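Local coordinates for ribokinase (Arabidopsis thaliana, PDB 6ILS), which catalyses the ATP- and magnesium-dependent phosphorylation of D-ribose at O-5, giving D-ribose 5-phosphate for nucleotide and amino-acid synthesis or the pentose phosphate pathway, at residues B[62-68]-B[89-95]; B[11-15]-B[67-71]; B[246-250]-B[287-291]; B[260-265]-B[279-285]. One frame throughout, in Å; residues are numbered along the deposited sequence.

Contact 1: residues B[62-68]-B[89-95]; sequences LGEDAHG and SVNNEPT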
# COMPACT_ATOMS: atom_id res chain seq x y z
N LEU B 62 6.99 13.21 -5.23
CA LEU B 62 6.94 11.91 -4.59
C LEU B 62 7.34 12.02 -3.13
O LEU B 62 8.04 12.97 -2.77
CB LEU B 62 7.87 10.92 -5.29
CG LEU B 62 7.58 10.66 -6.76
CD1 LEU B 62 8.60 9.66 -7.29
CD2 LEU B 62 6.17 10.11 -6.88
N GLY B 63 6.92 11.07 -2.30
CA GLY B 63 7.49 10.94 -0.97
C GLY B 63 8.78 10.15 -1.07
O GLY B 63 9.01 9.44 -2.05
N GLU B 64 9.65 10.27 -0.07
CA GLU B 64 10.86 9.47 -0.04
C GLU B 64 10.51 8.16 0.66
O GLU B 64 10.83 7.97 1.84
CB GLU B 64 12.00 10.20 0.69
CG GLU B 64 12.57 11.40 -0.08
CD GLU B 64 13.37 12.36 0.79
OE1 GLU B 64 13.73 11.97 1.92
OE2 GLU B 64 13.65 13.49 0.35
N ASP B 65 9.82 7.28 -0.06
CA ASP B 65 9.31 6.04 0.52
C ASP B 65 9.29 4.93 -0.53
O ASP B 65 9.72 5.13 -1.66
CB ASP B 65 7.91 6.24 1.13
CG ASP B 65 6.92 6.93 0.17
OD1 ASP B 65 7.08 6.80 -1.06
OD2 ASP B 65 5.99 7.60 0.66
N ALA B 66 8.81 3.75 -0.14
CA ALA B 66 8.82 2.60 -1.03
C ALA B 66 7.89 2.78 -2.24
O ALA B 66 8.21 2.34 -3.34
CB ALA B 66 8.44 1.33 -0.24
N HIS B 67 6.75 3.41 -2.01
CA HIS B 67 5.81 3.73 -3.10
C HIS B 67 6.44 4.70 -4.11
O HIS B 67 6.24 4.57 -5.33
CB HIS B 67 4.53 4.35 -2.55
CG HIS B 67 3.63 3.37 -1.85
ND1 HIS B 67 2.66 3.77 -0.96
CD2 HIS B 67 3.53 2.02 -1.93
CE1 HIS B 67 2.01 2.71 -0.51
NE2 HIS B 67 2.51 1.64 -1.10
N GLY B 68 7.20 5.66 -3.60
CA GLY B 68 7.93 6.60 -4.43
C GLY B 68 8.93 5.89 -5.30
O GLY B 68 9.08 6.21 -6.48
N SER B 89 11.32 14.64 -4.61
CA SER B 89 10.80 13.84 -3.50
C SER B 89 10.96 14.60 -2.17
O SER B 89 11.94 15.33 -1.98
CB SER B 89 11.52 12.50 -3.43
OG SER B 89 11.45 11.81 -4.67
N VAL B 90 9.99 14.44 -1.27
CA VAL B 90 10.01 15.13 0.03
C VAL B 90 9.93 14.09 1.15
O VAL B 90 9.41 12.99 0.95
CB VAL B 90 8.84 16.14 0.17
CG1 VAL B 90 8.96 17.26 -0.86
CG2 VAL B 90 7.49 15.42 0.06
N ASN B 91 10.43 14.42 2.34
CA ASN B 91 10.38 13.43 3.41
C ASN B 91 9.28 13.70 4.42
O ASN B 91 9.16 12.98 5.42
CB ASN B 91 11.74 13.34 4.13
CG ASN B 91 12.20 14.67 4.70
OD1 ASN B 91 11.39 15.52 5.08
ND2 ASN B 91 13.52 14.85 4.76
N ASN B 92 8.46 14.71 4.16
CA ASN B 92 7.39 15.07 5.08
C ASN B 92 5.98 14.82 4.52
O ASN B 92 4.99 15.16 5.16
CB ASN B 92 7.52 16.54 5.49
CG ASN B 92 7.31 17.48 4.32
OD1 ASN B 92 7.45 17.09 3.16
ND2 ASN B 92 7.00 18.74 4.62
N GLU B 93 5.90 14.23 3.33
CA GLU B 93 4.62 13.79 2.77
C GLU B 93 4.80 12.40 2.17
O GLU B 93 5.86 12.11 1.62
CB GLU B 93 4.10 14.77 1.71
CG GLU B 93 3.81 16.17 2.23
CD GLU B 93 2.58 16.23 3.11
OE1 GLU B 93 1.80 15.26 3.12
OE2 GLU B 93 2.38 17.27 3.78
N PRO B 94 3.77 11.55 2.26
CA PRO B 94 3.85 10.24 1.60
C PRO B 94 3.56 10.35 0.11
O PRO B 94 2.80 11.23 -0.28
CB PRO B 94 2.75 9.44 2.30
CG PRO B 94 1.72 10.48 2.65
CD PRO B 94 2.47 11.77 2.91
N THR B 95 4.17 9.49 -0.71
CA THR B 95 3.77 9.34 -2.11
C THR B 95 2.26 9.09 -2.13
O THR B 95 1.75 8.34 -1.30
CB THR B 95 4.53 8.17 -2.79
OG1 THR B 95 5.94 8.47 -2.79
CG2 THR B 95 4.07 7.91 -4.24
O HOH W 1 11.14 9.06 -3.94
O HOH W 2 2.87 6.25 0.08
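The beta-alpha-beta unit made of strand 56-63, helix 66-75 and strand 87-90 closes here, where Leu62 and Gly63 run parallel to Ser89 and Val90 at the edge of the large sheet of this PfkB-family kinase. Val90 N donates to Leu62 O at 2.9 Å, in the carbonyl plane, and Glu64 N donates to Val90 O. Beyond this ladder the loop 91-95 turns back over the start of helix 66-75, and the link passes through the side chains of Asp65 and Thr95, which take up backbone N-H groups. Asp65 is the N-cap of that helix. With CG held between its own N and carbonyl carbon (chi1 50°), its carboxylate can serve the helix and the loop together: OD1 accepts from Gly68 N, the capping bond, and from the hydroxyl of Thr95, whose OG1 lies 2.7 Å from Asp65 OD1. The second oxygen, OD2, offers its syn lone pair to Thr95 N at 3.0 Å, an almost straight bond. Three donors thus fix the rotation of the carboxylate. Thr95 OG1 in turn accepts from Gly63 N at 2.8 Å, so one hydroxyl connects the strand end to the cap, while Thr95 CB packs on His67 CB. Glu64 lies alongside Asn91, its OE1 3.3 Å from Asn91 CB. His67 NE2 is hydrogen-bonded across the dimer to His67 NE2 of the second subunit. At the ring's other nitrogen a water lies at the edge, in plane, 2.7 Å from His67 ND1, and donates to Thr95 O.

Contact 2: residues B[11-15]-B[67-71]; sequences ANADI and HGKLI. With RIB (alpha-D-ribofuranose), chain F.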
# COMPACT_ATOMS: atom_id res chain seq x y z
N ALA B 11 1.37 11.02 -9.35
CA ALA B 11 1.92 9.67 -9.32
C ALA B 11 1.34 8.98 -8.09
O ALA B 11 1.43 9.51 -7.00
CB ALA B 11 3.45 9.69 -9.27
N ASN B 12 0.72 7.81 -8.29
CA ASN B 12 0.10 7.03 -7.23
C ASN B 12 0.61 5.61 -7.20
O ASN B 12 0.84 5.02 -8.25
CB ASN B 12 -1.43 6.93 -7.42
CG ASN B 12 -2.14 8.23 -7.22
OD1 ASN B 12 -1.72 9.07 -6.42
ND2 ASN B 12 -3.27 8.40 -7.91
N ALA B 13 0.76 5.04 -6.01
CA ALA B 13 0.81 3.59 -5.92
C ALA B 13 -0.64 3.12 -5.85
O ALA B 13 -1.40 3.58 -5.00
CB ALA B 13 1.60 3.13 -4.70
N ASP B 14 -1.02 2.24 -6.75
CA ASP B 14 -2.38 1.73 -6.80
C ASP B 14 -2.46 0.42 -6.02
O ASP B 14 -1.88 -0.58 -6.44
CB ASP B 14 -2.81 1.53 -8.25
CG ASP B 14 -3.07 2.85 -8.98
OD1 ASP B 14 -3.36 3.86 -8.30
OD2 ASP B 14 -2.99 2.87 -10.23
N ILE B 15 -3.17 0.44 -4.89
CA ILE B 15 -3.30 -0.72 -4.02
C ILE B 15 -4.62 -1.45 -4.28
O ILE B 15 -5.66 -1.06 -3.75
CB ILE B 15 -3.25 -0.35 -2.53
CG1 ILE B 15 -2.10 0.62 -2.22
CG2 ILE B 15 -3.11 -1.61 -1.68
CD1 ILE B 15 -0.76 0.00 -2.24
N HIS B 67 6.75 3.41 -2.01
CA HIS B 67 5.81 3.73 -3.10
C HIS B 67 6.44 4.70 -4.11
O HIS B 67 6.24 4.57 -5.33
CB HIS B 67 4.53 4.35 -2.55
CG HIS B 67 3.63 3.37 -1.85
ND1 HIS B 67 2.66 3.77 -0.96
CD2 HIS B 67 3.53 2.02 -1.93
CE1 HIS B 67 2.01 2.71 -0.51
NE2 HIS B 67 2.51 1.64 -1.10
N GLY B 68 7.20 5.66 -3.60
CA GLY B 68 7.93 6.60 -4.43
C GLY B 68 8.93 5.89 -5.30
O GLY B 68 9.08 6.21 -6.48
N LYS B 69 9.64 4.93 -4.72
CA LYS B 69 10.62 4.15 -5.44
C LYS B 69 9.99 3.28 -6.53
O LYS B 69 10.56 3.12 -7.61
CB LYS B 69 11.42 3.26 -4.47
CG LYS B 69 12.74 2.78 -5.05
CD LYS B 69 13.87 3.05 -4.06
CE LYS B 69 15.19 3.36 -4.76
NZ LYS B 69 16.26 3.74 -3.79
N LEU B 70 8.84 2.71 -6.21
CA LEU B 70 8.06 1.93 -7.17
C LEU B 70 7.81 2.75 -8.43
O LEU B 70 8.01 2.29 -9.55
CB LEU B 70 6.74 1.50 -6.53
CG LEU B 70 5.64 0.88 -7.39
CD1 LEU B 70 6.07 -0.47 -7.93
CD2 LEU B 70 4.36 0.79 -6.57
N ILE B 71 7.36 3.98 -8.23
CA ILE B 71 7.05 4.88 -9.34
C ILE B 71 8.28 5.18 -10.18
O ILE B 71 8.27 5.05 -11.40
CB ILE B 71 6.48 6.22 -8.85
CG1 ILE B 71 5.27 6.02 -7.92
CG2 ILE B 71 6.18 7.13 -10.03
CD1 ILE B 71 4.12 5.33 -8.56
O5 RIB F . -6.43 6.70 -14.69
C5 RIB F . -5.84 5.75 -13.84
C4 RIB F . -5.42 6.35 -12.66
O4 RIB F . -6.52 7.12 -11.97
C3 RIB F . -5.13 5.15 -11.65
O3 RIB F . -3.71 4.70 -11.88
C2 RIB F . -5.43 5.57 -10.50
O2 RIB F . -4.25 5.76 -9.62
C1 RIB F . -6.26 7.00 -10.69
O1 RIB F . -5.50 8.07 -10.26
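Ala13 lays its methyl over one face of the His67 imidazole, with CB 3.7 Å from the ring centroid and displaced toward the CG-CD2 side, a CH-pi contact. CG of His67 is anti to its carbonyl carbon (chi1 -73°), which turns the ring along strand 12-18 so that Ile15 CD1 also comes within 3.8 Å of His67 NE2. One turn further along helix 66-75, Ile71 divides its branches between two residues: CG2 meets Ala11 CB at 3.8 Å, while CD1 presses on the backbone carbonyl, 3.3 Å from Asn12 O. Leu70 CD2 adds a looser touch on Ala13 CB. The strand and helix segments cross at 104°, their axes 8.0 Å apart, and no hydrogen bond passes between them. Residues alternate along the strand, so Asp14 points away from the helix into the ribose pocket. There its two carboxylate oxygens take one sugar hydroxyl each: ribose O2 donates to Asp14 OD1, a very short bond, and ribose O3 donates to Asp14 OD2 at 2.6 Å. An alanine here would lose both acceptors and is likely to leave the O2 and O3 hydroxyls without these mates, so that the sugar is less firmly oriented. Gly40, Lys41, Glu144 and Asp259 supply further bonds to the ribose. The chemistry is therefore split by strand face: packing without hydrogen bonds, mostly of methyl groups, backs the strand against the helix, and a bidentate carboxylate on the other face recognises the sugar's vicinal hydroxyls.

Contact 3: residues B[246-250]-B[287-291]; sequences IPAAQ and SLCVQ. With NA (sodium ion), chain G; ATP (adenosine-5'-triphosphate), chain E.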
# COMPACT_ATOMS: atom_id res chain seq x y z
N ILE B 246 -11.39 1.13 -31.65
CA ILE B 246 -10.73 0.05 -32.36
C ILE B 246 -10.94 -1.19 -31.48
O ILE B 246 -10.37 -1.29 -30.40
CB ILE B 246 -9.23 0.33 -32.58
CG1 ILE B 246 -9.02 1.69 -33.27
CG2 ILE B 246 -8.58 -0.80 -33.34
CD1 ILE B 246 -9.60 1.78 -34.62
N PRO B 247 -11.80 -2.12 -31.91
CA PRO B 247 -12.20 -3.15 -30.95
C PRO B 247 -11.02 -4.01 -30.49
O PRO B 247 -10.14 -4.32 -31.28
CB PRO B 247 -13.22 -3.98 -31.73
CG PRO B 247 -13.68 -3.07 -32.85
CD PRO B 247 -12.47 -2.28 -33.21
N ALA B 248 -10.99 -4.30 -29.19
CA ALA B 248 -9.96 -5.12 -28.58
C ALA B 248 -10.39 -6.58 -28.68
O ALA B 248 -11.58 -6.87 -28.58
CB ALA B 248 -9.75 -4.73 -27.14
N ALA B 249 -9.43 -7.48 -28.87
CA ALA B 249 -9.77 -8.91 -28.94
C ALA B 249 -10.39 -9.38 -27.61
O ALA B 249 -11.41 -10.08 -27.61
CB ALA B 249 -8.54 -9.73 -29.28
N GLN B 250 -9.77 -9.02 -26.49
CA GLN B 250 -10.40 -9.18 -25.18
C GLN B 250 -10.15 -7.99 -24.28
O GLN B 250 -9.05 -7.45 -24.26
CB GLN B 250 -9.90 -10.40 -24.41
CG GLN B 250 -9.06 -11.41 -25.15
CD GLN B 250 -8.44 -12.40 -24.16
OE1 GLN B 250 -8.96 -12.60 -23.06
NE2 GLN B 250 -7.31 -13.00 -24.55
N SER B 287 -6.98 0.73 -27.30
CA SER B 287 -7.39 -0.67 -27.60
C SER B 287 -6.39 -1.68 -27.06
O SER B 287 -6.76 -2.68 -26.43
CB SER B 287 -7.54 -0.87 -29.11
OG SER B 287 -8.17 -2.11 -29.38
N LEU B 288 -5.12 -1.43 -27.33
CA LEU B 288 -4.07 -2.33 -26.85
C LEU B 288 -3.97 -2.34 -25.32
O LEU B 288 -3.79 -3.40 -24.70
CB LEU B 288 -2.74 -1.96 -27.47
CG LEU B 288 -2.71 -2.18 -28.98
CD1 LEU B 288 -1.43 -1.64 -29.58
CD2 LEU B 288 -2.87 -3.67 -29.31
N CYS B 289 -4.08 -1.15 -24.74
CA CYS B 289 -4.03 -0.98 -23.28
C CYS B 289 -5.04 -1.85 -22.53
O CYS B 289 -4.73 -2.38 -21.47
CB CYS B 289 -4.26 0.50 -22.92
SG CYS B 289 -4.35 0.84 -21.14
N VAL B 290 -6.25 -1.99 -23.06
CA VAL B 290 -7.29 -2.68 -22.31
C VAL B 290 -7.11 -4.19 -22.37
O VAL B 290 -7.83 -4.92 -21.70
CB VAL B 290 -8.72 -2.33 -22.80
CG1 VAL B 290 -8.97 -0.80 -22.74
CG2 VAL B 290 -8.99 -2.86 -24.20
N GLN B 291 -6.13 -4.65 -23.15
CA GLN B 291 -5.96 -6.10 -23.31
C GLN B 291 -4.89 -6.67 -22.38
O GLN B 291 -4.58 -7.86 -22.45
CB GLN B 291 -5.64 -6.41 -24.77
CG GLN B 291 -6.70 -5.83 -25.71
CD GLN B 291 -6.54 -6.26 -27.14
OE1 GLN B 291 -6.45 -7.45 -27.44
NE2 GLN B 291 -6.49 -5.29 -28.05
NA NA G . -4.83 -1.93 -18.84
PG ATP E . -11.77 7.68 -19.03
O1G ATP E . -11.20 9.06 -19.06
O2G ATP E . -10.75 6.70 -18.47
O3G ATP E . -12.97 7.61 -18.14
PB ATP E . -13.46 6.52 -20.94
O1B ATP E . -13.49 6.38 -22.40
O2B ATP E . -14.68 7.22 -20.55
O3B ATP E . -12.17 7.34 -20.54
PA ATP E . -13.21 3.65 -20.56
O1A ATP E . -14.55 3.03 -20.95
O2A ATP E . -12.59 2.86 -19.44
O3A ATP E . -13.42 5.14 -20.09
O5' ATP E . -12.25 3.58 -21.80
C5' ATP E . -10.97 4.19 -21.74
C4' ATP E . -10.36 4.16 -23.20
O4' ATP E . -10.34 2.70 -23.71
C3' ATP E . -11.12 4.80 -23.98
O3' ATP E . -10.35 5.50 -24.97
C2' ATP E . -12.06 3.68 -24.76
O2' ATP E . -12.51 4.28 -26.01
C1' ATP E . -11.33 2.65 -24.90
N9 ATP E . -12.12 1.42 -24.68
C8 ATP E . -13.04 0.93 -23.79
N7 ATP E . -13.38 -0.32 -24.19
C5 ATP E . -12.66 -0.61 -25.33
C6 ATP E . -12.63 -1.74 -26.14
N6 ATP E . -13.38 -2.96 -25.99
N1 ATP E . -11.84 -1.76 -27.21
C2 ATP E . -11.04 -0.67 -27.51
N3 ATP E . -11.06 0.44 -26.72
C4 ATP E . -11.88 0.46 -25.63
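A chi1 of -169° swings the Ser287 hydroxyl away from its own N and toward the loop 246-250, where OG donates to Ile246 O at 2.6 Å, from above the carbonyl plane. Gln291, its CG anti to the carbonyl carbon (chi1 -54°) and its chain extended beyond, lays its amide alongside Ala248. Its NE2 donates back to Ser287 O at 3.1 Å, with that oxygen in the amide plane; this fixes the amide's rotation and turns OE1 to Ala249 N, which donates weakly. Ala248 CB touches both the Gln291 chain and Val290 CG2, 3.6 Å from the latter. A leucine in place of Gln291 would lack both amide ends and is likely to leave Ser287 O without this donor and Ala249 N without its weak acceptor. The loop and helix border the adenine of ATP: Ala248 N gives a weak bond to ATP N1, and Ile246 O lies 3.0 Å from ATP C2. Cys289 O binds the sodium ion at 2.7 Å, together with the carbonyls of Asp253, Thr255, Val292 and Gly294; all five residues are predicted potassium ligands, so sodium probably occupies the monovalent-cation site. Helix 302-312 packs through Leu308 on Ile246 and Ser287, and helix 257-270 meets Cys289 and Val290 through Ala257.

Contact 4: residues B[260-265]-B[279-285]; sequences TFTAAF and LRFAAAA. With ATP (adenosine-5'-triphosphate), chain E.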
# COMPACT_ATOMS: atom_id res chain seq x y z
N THR B 260 -3.96 6.47 -21.57
CA THR B 260 -3.28 6.07 -22.79
C THR B 260 -3.86 6.83 -23.98
O THR B 260 -3.12 7.36 -24.83
CB THR B 260 -3.44 4.56 -23.01
OG1 THR B 260 -2.78 3.86 -21.94
CG2 THR B 260 -2.85 4.14 -24.34
N PHE B 261 -5.19 6.90 -24.03
CA PHE B 261 -5.86 7.59 -25.13
C PHE B 261 -5.37 9.04 -25.23
O PHE B 261 -4.99 9.52 -26.30
CB PHE B 261 -7.39 7.56 -24.95
CG PHE B 261 -8.14 8.16 -26.12
CD1 PHE B 261 -8.40 9.52 -26.19
CD2 PHE B 261 -8.54 7.36 -27.17
CE1 PHE B 261 -9.06 10.07 -27.28
CE2 PHE B 261 -9.21 7.90 -28.27
CZ PHE B 261 -9.46 9.27 -28.33
N THR B 262 -5.38 9.71 -24.09
CA THR B 262 -5.06 11.14 -24.06
C THR B 262 -3.59 11.38 -24.38
O THR B 262 -3.25 12.24 -25.19
CB THR B 262 -5.41 11.77 -22.68
OG1 THR B 262 -6.77 11.47 -22.37
CG2 THR B 262 -5.23 13.27 -22.73
N ALA B 263 -2.70 10.58 -23.80
CA ALA B 263 -1.28 10.75 -24.10
C ALA B 263 -0.92 10.38 -25.55
O ALA B 263 -0.05 11.02 -26.15
CB ALA B 263 -0.42 9.93 -23.11
N ALA B 264 -1.57 9.36 -26.10
CA ALA B 264 -1.27 8.93 -27.47
C ALA B 264 -1.76 9.99 -28.46
O ALA B 264 -1.11 10.29 -29.47
CB ALA B 264 -1.93 7.56 -27.78
N PHE B 265 -2.92 10.56 -28.16
CA PHE B 265 -3.41 11.69 -28.95
C PHE B 265 -2.38 12.82 -28.95
O PHE B 265 -2.07 13.39 -29.99
CB PHE B 265 -4.76 12.16 -28.39
CG PHE B 265 -5.34 13.33 -29.14
CD1 PHE B 265 -4.95 14.64 -28.84
CD2 PHE B 265 -6.28 13.13 -30.13
CE1 PHE B 265 -5.48 15.72 -29.54
CE2 PHE B 265 -6.82 14.21 -30.83
CZ PHE B 265 -6.42 15.50 -30.53
N LEU B 279 -6.81 11.00 -33.62
CA LEU B 279 -7.88 10.22 -33.00
C LEU B 279 -7.72 8.72 -33.24
O LEU B 279 -7.94 7.91 -32.34
CB LEU B 279 -9.24 10.68 -33.51
CG LEU B 279 -9.87 11.91 -32.87
CD1 LEU B 279 -11.24 12.17 -33.47
CD2 LEU B 279 -10.00 11.75 -31.36
N ARG B 280 -7.37 8.36 -34.47
CA ARG B 280 -7.20 6.94 -34.80
C ARG B 280 -6.08 6.31 -34.00
O ARG B 280 -6.23 5.20 -33.47
CB ARG B 280 -6.91 6.77 -36.30
CG ARG B 280 -8.00 6.05 -37.06
CD ARG B 280 -7.49 5.55 -38.42
NE ARG B 280 -7.40 4.09 -38.47
CZ ARG B 280 -6.49 3.43 -39.18
NH1 ARG B 280 -5.58 4.09 -39.89
NH2 ARG B 280 -6.47 2.11 -39.17
N PHE B 281 -4.96 7.02 -33.95
CA PHE B 281 -3.77 6.58 -33.22
C PHE B 281 -4.07 6.42 -31.73
O PHE B 281 -3.69 5.41 -31.12
CB PHE B 281 -2.65 7.59 -33.46
CG PHE B 281 -1.34 7.24 -32.84
CD1 PHE B 281 -0.44 6.40 -33.51
CD2 PHE B 281 -0.97 7.78 -31.61
CE1 PHE B 281 0.79 6.08 -32.94
CE2 PHE B 281 0.25 7.47 -31.04
CZ PHE B 281 1.14 6.61 -31.71
N ALA B 282 -4.77 7.39 -31.16
CA ALA B 282 -5.21 7.29 -29.76
C ALA B 282 -6.12 6.10 -29.51
O ALA B 282 -5.98 5.38 -28.52
CB ALA B 282 -5.92 8.63 -29.32
N ALA B 283 -7.07 5.88 -30.43
CA ALA B 283 -8.00 4.76 -30.28
C ALA B 283 -7.27 3.42 -30.33
O ALA B 283 -7.59 2.51 -29.57
CB ALA B 283 -9.06 4.83 -31.37
N ALA B 284 -6.29 3.32 -31.21
CA ALA B 284 -5.51 2.09 -31.33
C ALA B 284 -4.71 1.85 -30.06
O ALA B 284 -4.64 0.73 -29.56
CB ALA B 284 -4.58 2.16 -32.54
N ALA B 285 -4.14 2.92 -29.50
CA ALA B 285 -3.30 2.73 -28.32
C ALA B 285 -4.15 2.33 -27.13
O ALA B 285 -3.77 1.44 -26.37
CB ALA B 285 -2.50 3.99 -28.01
PG ATP E . -11.77 7.68 -19.03
O1G ATP E . -11.20 9.06 -19.06
O2G ATP E . -10.75 6.70 -18.47
O3G ATP E . -12.97 7.61 -18.14
PB ATP E . -13.46 6.52 -20.94
O1B ATP E . -13.49 6.38 -22.40
O2B ATP E . -14.68 7.22 -20.55
O3B ATP E . -12.17 7.34 -20.54
PA ATP E . -13.21 3.65 -20.56
O1A ATP E . -14.55 3.03 -20.95
O2A ATP E . -12.59 2.86 -19.44
O3A ATP E . -13.42 5.14 -20.09
O5' ATP E . -12.25 3.58 -21.80
C5' ATP E . -10.97 4.19 -21.74
C4' ATP E . -10.36 4.16 -23.20
O4' ATP E . -10.34 2.70 -23.71
C3' ATP E . -11.12 4.80 -23.98
O3' ATP E . -10.35 5.50 -24.97
C2' ATP E . -12.06 3.68 -24.76
O2' ATP E . -12.51 4.28 -26.01
C1' ATP E . -11.33 2.65 -24.90
N9 ATP E . -12.12 1.42 -24.68
C8 ATP E . -13.04 0.93 -23.79
N7 ATP E . -13.38 -0.32 -24.19
C5 ATP E . -12.66 -0.61 -25.33
C6 ATP E . -12.63 -1.74 -26.14
N6 ATP E . -13.38 -2.96 -25.99
N1 ATP E . -11.84 -1.76 -27.21
C2 ATP E . -11.04 -0.67 -27.51
N3 ATP E . -11.06 0.44 -26.72
C4 ATP E . -11.88 0.46 -25.63
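Helices 257-270 and 275-289 run in roughly opposite directions, the segment axes at 143° and only 7.8 Å apart, with Phe261 and Ala282 as the closest CA pair. Small residues permit this closeness. Ala282 CB sits over the centre of the Phe261 ring, 3.6 Å from its centroid in a CH-pi contact, and also lies 3.3 Å from Phe261 O and against Phe265 CB. CG of Phe261 stands anti to its backbone N (chi1 -175°), which carries the ring across to helix 275-289. At the edge of that ring, near its plane, Leu279 CD2 approaches Phe261 CZ at 4.0 Å; the same methyl reaches Phe265 CE2, where the two side chains lie side by side. The two helices pack on the 221-243 end of the large sheet of the ribokinase-like alpha/beta fold: Phe261, Phe265 and Leu279 all rest on Leu223 of strand 221-225 and on residues of strand 231-235. Phe261 also belongs to the ATP pocket, its CD2 3.4 Å from ATP O3', so the same ring that receives Ala282 also borders the nucleotide's sugar. Elsewhere in the interface, where Leu52 touches both Ala264 and Phe281, Ala264 CB meets Ala285 CB at 3.6 Å, and Phe281 brings its ring edge to Ala264 O, with CD2 3.3 Å from it. Lys273 makes a cation-pi contact with Phe281. No hydrogen bond joins the two segments, and Thr260, whose OG1 is bonded to Gly256 O, turns its methyl CG2 to Ala285, 3.7 Å from Ala285 CB.

Overall arrangement
Contacts 1 and 2 share helix 66-75 and touch through Leu62 and Ala11, their centres about 9 Å apart; both reach the second subunit. Contacts 3 and 4 form another pair on helix 275-289, with contact 4 nested in the loop that contact 3 closes, and both border ATP. Contacts 2 and 4 are buried, and between their segments they pack without hydrogen bonds, one joining strand to helix and the other helix to helix. Contacts 1 and 3 are partly exposed and include loops held by polar bonds. Ribose meets contact 2, whose centre lies about 24 Å from that of contact 4.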